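Local coordinates for protein male-specific lethal-3 (PDB 3M9Q), which recognises methylated histone H3 through its chromodomain, within the MSL acetyltransferase complex that raises transcription of the male X chromosome about two-fold, at residues V26-P31 / R74-T79; Y59-H64 / T79-D84. The protein carries 1 engineered substitution. All coordinates share one frame; numbering follows the deposited sequence.

Interaction 1. Residues V26-P31 / R74-T79; sequences VLCYEP and RAVRAT. Engineered in segment 74-79: A75 (natural residue Cys).
C28 and V76 bring strands 25-29 and 74-76 together across the interior of the barrel-like chromodomain, though the two are not neighbours in the sheet; P31, in the loop that follows, meets R74 at the surface. The inner part is enclosed: SG of C28, swung anti to its own N (chi1 -176°), points at V76 CG1 at 4.4 Å, and the packing is made tight by I63 and L81, which crowd round this pair, with V80 against C28. The outer part is a closer stack, but open to solvent on its outer side. There R74 bends at chi3 (26°), which turns the guanidinium toward the proline, and P31 CG sits over one face of this flat group, 3.6 Å from NH1. A water gives a hydrogen bond to Y29 O (3.0 Å), but its distance to R74 NH2 is too short to be trusted, so a bridge between the strands is doubtful. Truncating R74 to an alanine would probably strip the pyrrolidine of P31 of its flat partner and leave that ring more open to solvent. The chemistry is thus van der Waals contact throughout, apolar within and proline-on-guanidinium at the rim, with no direct hydrogen bond between the segments.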
loop_
_atom_site.group_PDB
_atom_site.type_symbol
_atom_site.label_atom_id
_atom_site.label_comp_id
_atom_site.label_asym_id
_atom_site.label_seq_id
_atom_site.Cartn_x
_atom_site.Cartn_y
_atom_site.Cartn_z
ATOM N N VAL A 26 -0.831 7.236 -0.683
ATOM C CA VAL A 26 -0.631 6.270 0.401
ATOM C C VAL A 26 0.821 5.816 0.409
ATOM O O VAL A 26 1.546 5.995 -0.567
ATOM C CB VAL A 26 -1.573 5.050 0.244
ATOM C CG1 VAL A 26 -3.044 5.489 0.286
ATOM C CG2 VAL A 26 -1.257 4.271 -1.047
ATOM N N LEU A 27 1.252 5.237 1.514
ATOM C CA LEU A 27 2.605 4.710 1.612
ATOM C C LEU A 27 2.516 3.191 1.640
ATOM O O LEU A 27 1.750 2.624 2.420
ATOM C CB LEU A 27 3.315 5.258 2.853
ATOM C CG LEU A 27 3.239 6.785 3.016
ATOM C CD1 LEU A 27 3.982 7.240 4.271
ATOM C CD2 LEU A 27 3.743 7.552 1.792
ATOM N N CYS A 28 3.272 2.540 0.773
ATOM C CA CYS A 28 3.178 1.095 0.580
ATOM C C CYS A 28 4.459 0.400 1.009
ATOM O O CYS A 28 5.545 0.743 0.561
ATOM C CB CYS A 28 2.924 0.778 -0.900
ATOM S SG CYS A 28 2.670 -0.986 -1.262
ATOM N N TYR A 29 4.320 -0.620 1.841
ATOM C CA TYR A 29 5.482 -1.418 2.263
ATOM C C TYR A 29 6.057 -2.224 1.116
ATOM O O TYR A 29 5.349 -2.803 0.311
ATOM C CB TYR A 29 5.128 -2.366 3.415
ATOM C CG TYR A 29 5.201 -1.729 4.775
ATOM C CD1 TYR A 29 6.422 -1.346 5.313
ATOM C CD2 TYR A 29 4.058 -1.491 5.511
ATOM C CE1 TYR A 29 6.497 -0.771 6.561
ATOM C CE2 TYR A 29 4.121 -0.910 6.763
ATOM C CZ TYR A 29 5.347 -0.550 7.279
ATOM O OH TYR A 29 5.465 0.043 8.521
ATOM N N GLU A 30 7.378 -2.250 1.079
ATOM C CA GLU A 30 8.137 -3.142 0.196
ATOM C C GLU A 30 7.655 -4.589 0.337
ATOM O O GLU A 30 7.625 -5.112 1.443
ATOM C CB GLU A 30 9.630 -3.066 0.569
ATOM C CG GLU A 30 10.504 -4.168 0.010
ATOM C CD GLU A 30 10.640 -4.064 -1.468
ATOM O OE1 GLU A 30 11.277 -3.062 -1.905
ATOM O OE2 GLU A 30 10.143 -4.952 -2.189
ATOM N N PRO A 31 7.288 -5.248 -0.778
ATOM C CA PRO A 31 6.776 -6.616 -0.666
ATOM C C PRO A 31 7.852 -7.698 -0.508
ATOM O O PRO A 31 7.560 -8.792 -0.049
ATOM C CB PRO A 31 6.024 -6.809 -1.994
ATOM C CG PRO A 31 6.717 -5.935 -2.942
ATOM C CD PRO A 31 7.104 -4.716 -2.143
ATOM N N ARG A 74 0.822 -2.168 -9.391
ATOM C CA ARG A 74 0.494 -3.447 -8.722
ATOM C C ARG A 74 -0.782 -3.330 -7.889
ATOM O O ARG A 74 -1.072 -2.271 -7.360
ATOM C CB ARG A 74 1.628 -3.850 -7.751
ATOM C CG ARG A 74 2.955 -4.243 -8.359
ATOM C CD ARG A 74 3.970 -4.523 -7.254
ATOM N NE ARG A 74 3.330 -4.949 -6.011
ATOM C CZ ARG A 74 3.614 -4.466 -4.803
ATOM N NH1 ARG A 74 4.554 -3.545 -4.634
ATOM N NH2 ARG A 74 2.960 -4.929 -3.752
ATOM N N ALA A 75 -1.502 -4.440 -7.748
ATOM C CA ALA A 75 -2.631 -4.553 -6.813
ATOM C C ALA A 75 -2.180 -5.157 -5.491
ATOM O O ALA A 75 -1.522 -6.194 -5.461
ATOM C CB ALA A 75 -3.758 -5.391 -7.423
ATOM N N VAL A 76 -2.547 -4.492 -4.405
ATOM C CA VAL A 76 -2.177 -4.899 -3.047
ATOM C C VAL A 76 -3.360 -4.890 -2.090
ATOM O O VAL A 76 -4.424 -4.350 -2.389
ATOM C CB VAL A 76 -1.070 -3.982 -2.455
ATOM C CG1 VAL A 76 0.162 -3.965 -3.345
ATOM C CG2 VAL A 76 -1.589 -2.561 -2.231
ATOM N N ARG A 77 -3.151 -5.508 -0.937
ATOM C CA ARG A 77 -4.135 -5.525 0.158
ATOM C C ARG A 77 -3.895 -4.359 1.118
ATOM O O ARG A 77 -2.820 -3.768 1.152
ATOM C CB ARG A 77 -4.084 -6.854 0.921
ATOM C CG ARG A 77 -4.485 -8.071 0.097
ATOM C CD ARG A 77 -5.970 -8.073 -0.258
ATOM N NE ARG A 77 -6.816 -8.317 0.905
ATOM C CZ ARG A 77 -7.189 -9.521 1.318
ATOM N NH1 ARG A 77 -6.798 -10.593 0.648
ATOM N NH2 ARG A 77 -7.962 -9.653 2.387
ATOM N N ALA A 78 -4.909 -4.034 1.899
ATOM C CA ALA A 78 -4.851 -2.871 2.784
ATOM C C ALA A 78 -3.728 -2.988 3.795
ATOM O O ALA A 78 -3.193 -1.993 4.291
ATOM C CB ALA A 78 -6.198 -2.671 3.519
ATOM N N THR A 79 -3.352 -4.216 4.099
ATOM C CA THR A 79 -2.419 -4.458 5.200
ATOM C C THR A 79 -1.041 -3.857 4.935
ATOM O O THR A 79 -0.286 -3.584 5.864
ATOM C CB THR A 79 -2.264 -5.954 5.474
ATOM O OG1 THR A 79 -1.794 -6.601 4.291
ATOM C CG2 THR A 79 -3.586 -6.562 5.862
HETATM O O HOH W 1 3.491 -4.212 -1.505
#

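Interaction 2. Residues Y59-H64 / T79-D84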
loop_
_atom_site.group_PDB
_atom_site.type_symbol
_atom_site.label_atom_id
_atom_site.label_comp_id
_atom_site.label_asym_id
_atom_site.label_seq_id
_atom_site.Cartn_x
_atom_site.Cartn_y
_atom_site.Cartn_z
ATOM N N TYR A 59 -10.779 -6.046 -0.259
ATOM C CA TYR A 59 -10.483 -4.985 -1.232
ATOM C C TYR A 59 -9.093 -5.116 -1.819
ATOM O O TYR A 59 -8.120 -5.350 -1.114
ATOM C CB TYR A 59 -10.710 -3.597 -0.601
ATOM C CG TYR A 59 -12.158 -3.466 -0.234
ATOM C CD1 TYR A 59 -13.089 -3.002 -1.155
ATOM C CD2 TYR A 59 -12.617 -3.902 1.001
ATOM C CE1 TYR A 59 -14.435 -2.943 -0.844
ATOM C CE2 TYR A 59 -13.962 -3.858 1.317
ATOM C CZ TYR A 59 -14.864 -3.378 0.392
ATOM O OH TYR A 59 -16.201 -3.348 0.717
ATOM N N GLU A 60 -9.039 -4.985 -3.136
ATOM C CA GLU A 60 -7.788 -4.954 -3.880
ATOM C C GLU A 60 -7.536 -3.534 -4.327
ATOM O O GLU A 60 -8.336 -2.950 -5.053
ATOM C CB GLU A 60 -7.856 -5.850 -5.111
ATOM C CG GLU A 60 -7.870 -7.312 -4.813
ATOM C CD GLU A 60 -7.634 -8.150 -6.051
ATOM O OE1 GLU A 60 -7.875 -7.660 -7.178
ATOM O OE2 GLU A 60 -7.201 -9.301 -5.884
ATOM N N TYR A 61 -6.410 -2.991 -3.882
ATOM C CA TYR A 61 -6.023 -1.618 -4.183
ATOM C C TYR A 61 -4.958 -1.614 -5.251
ATOM O O TYR A 61 -3.817 -1.991 -5.007
ATOM C CB TYR A 61 -5.504 -0.931 -2.915
ATOM C CG TYR A 61 -6.508 -0.929 -1.777
ATOM C CD1 TYR A 61 -7.409 0.118 -1.614
ATOM C CD2 TYR A 61 -6.576 -1.983 -0.879
ATOM C CE1 TYR A 61 -8.340 0.120 -0.582
ATOM C CE2 TYR A 61 -7.500 -1.987 0.156
ATOM C CZ TYR A 61 -8.386 -0.939 0.296
ATOM O OH TYR A 61 -9.309 -0.927 1.322
ATOM N N LYS A 62 -5.341 -1.220 -6.456
ATOM C CA LYS A 62 -4.359 -1.034 -7.521
ATOM C C LYS A 62 -3.650 0.281 -7.281
ATOM O O LYS A 62 -4.287 1.331 -7.172
ATOM C CB LYS A 62 -4.993 -1.047 -8.916
ATOM C CG LYS A 62 -3.926 -1.097 -10.014
ATOM C CD LYS A 62 -4.463 -1.031 -11.423
ATOM C CE LYS A 62 -3.313 -1.165 -12.411
ATOM N NZ LYS A 62 -3.771 -1.267 -13.823
ATOM N N ILE A 63 -2.331 0.207 -7.189
ATOM C CA ILE A 63 -1.525 1.387 -6.908
ATOM C C ILE A 63 -0.426 1.625 -7.923
ATOM O O ILE A 63 0.067 0.716 -8.586
ATOM C CB ILE A 63 -0.927 1.352 -5.483
ATOM C CG1 ILE A 63 0.066 0.200 -5.323
ATOM C CG2 ILE A 63 -2.031 1.304 -4.416
ATOM C CD1 ILE A 63 0.805 0.228 -3.969
ATOM N N HIS A 64 -0.092 2.902 -8.023
ATOM C CA HIS A 64 1.012 3.423 -8.816
ATOM C C HIS A 64 2.106 3.915 -7.881
ATOM O O HIS A 64 1.840 4.602 -6.901
ATOM C CB HIS A 64 0.514 4.593 -9.674
ATOM C CG HIS A 64 1.594 5.269 -10.459
ATOM N ND1 HIS A 64 2.128 4.709 -11.597
ATOM C CD2 HIS A 64 2.249 6.442 -10.274
ATOM C CE1 HIS A 64 3.062 5.508 -12.082
ATOM N NE2 HIS A 64 3.151 6.570 -11.301
ATOM N N THR A 79 -3.352 -4.216 4.099
ATOM C CA THR A 79 -2.419 -4.458 5.200
ATOM C C THR A 79 -1.041 -3.857 4.935
ATOM O O THR A 79 -0.286 -3.584 5.864
ATOM C CB THR A 79 -2.264 -5.954 5.474
ATOM O OG1 THR A 79 -1.794 -6.601 4.291
ATOM C CG2 THR A 79 -3.586 -6.562 5.862
ATOM N N VAL A 80 -0.710 -3.645 3.669
ATOM C CA VAL A 80 0.621 -3.124 3.335
ATOM C C VAL A 80 0.615 -1.620 3.095
ATOM O O VAL A 80 1.649 -1.033 2.778
ATOM C CB VAL A 80 1.256 -3.861 2.133
ATOM C CG1 VAL A 80 1.342 -5.366 2.416
ATOM C CG2 VAL A 80 0.499 -3.591 0.840
ATOM N N LEU A 81 -0.548 -1.010 3.284
ATOM C CA LEU A 81 -0.725 0.431 3.044
ATOM C C LEU A 81 -0.843 1.221 4.336
ATOM O O LEU A 81 -1.407 0.757 5.328
ATOM C CB LEU A 81 -1.967 0.665 2.182
ATOM C CG LEU A 81 -1.919 0.057 0.783
ATOM C CD1 LEU A 81 -3.202 0.407 0.025
ATOM C CD2 LEU A 81 -0.679 0.524 0.041
ATOM N N LEU A 82 -0.300 2.430 4.304
ATOM C CA LEU A 82 -0.419 3.400 5.389
ATOM C C LEU A 82 -0.949 4.719 4.875
ATOM O O LEU A 82 -0.617 5.152 3.776
ATOM C CB LEU A 82 0.935 3.652 6.046
ATOM C CG LEU A 82 1.586 2.497 6.809
ATOM C CD1 LEU A 82 2.991 2.873 7.258
ATOM C CD2 LEU A 82 0.737 2.058 7.998
ATOM N N LYS A 83 -1.741 5.369 5.711
ATOM C CA LYS A 83 -2.196 6.734 5.451
ATOM C C LYS A 83 -1.023 7.713 5.408
ATOM O O LYS A 83 -0.030 7.543 6.103
ATOM C CB LYS A 83 -3.192 7.168 6.525
ATOM C CG LYS A 83 -4.521 6.422 6.491
ATOM C CD LYS A 83 -5.377 6.884 5.342
ATOM C CE LYS A 83 -6.668 6.096 5.222
ATOM N NZ LYS A 83 -7.524 6.664 4.153
ATOM N N ASP A 84 -1.181 8.743 4.586
ATOM C CA ASP A 84 -0.124 9.737 4.314
ATOM C C ASP A 84 -0.065 10.831 5.376
ATOM O O ASP A 84 -0.080 12.020 5.078
ATOM C CB ASP A 84 -0.365 10.351 2.939
ATOM C CG ASP A 84 0.819 11.144 2.427
ATOM O OD1 ASP A 84 1.953 10.901 2.896
ATOM O OD2 ASP A 84 0.589 12.006 1.551
#
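The hydrophobic core of the chromo barrel, a curled antiparallel sheet related to the SH3 fold, is where L81 meets Y61 and I63. Strand 81-83 lies at one edge of that sheet and strand 57-65 three places away in strand order, yet curling brings L81 and Y61 to face each other with CA atoms 9.2 Å apart. L81 does the bridging with its two methyls. CD1 lodges at the root of the tyrosine, 4.0 Å from Y61 CB and just as far from CG, approaching the ring at a slant. CD2 turns to I63, two residues further along strand 57-65 and also pointing inward, and stands 4.3 Å from I63 CD1. The leucine's CG lies beside its backbone N, anti to the carbonyl carbon (chi1 -63°), which carries the fork inward across the barrel. V26, C28, V76 and F20 pack round the same leucine, so its branches are enclosed by several parts of the fold. The phenol end of Y61 leads away from this contact, and its OH is hydrogen-bonded to L19 N. On the outer side of strand 81-83, L82 packs instead against N88 and L91 of helix 86-100. Because methyls and the apolar base of an aromatic side chain are all that meet here, cohesion rests on dispersion and exclusion of water, while the tyrosine's polar atom is satisfied by the chain's N-terminal region.

Along the chain the segments alternate: 26-31, 59-64, 74-79 and 79-84, the last two joined at T79. The centres of interactions 1 and 2 lie about 4 Å apart, close to the centre of the domain, so both belong to one core. C28 SG of interaction 1 packs on I63 CD1 of interaction 2 at 3.5 Å. In the sheet, strand 74-76 pairs antiparallel with 57-65, and strand 25-29 with 81-83, with strand 39-51 between the two pairs. Each contact therefore ties one pair to the other across the curled sheet, giving the small histone-reading domain a shared interior.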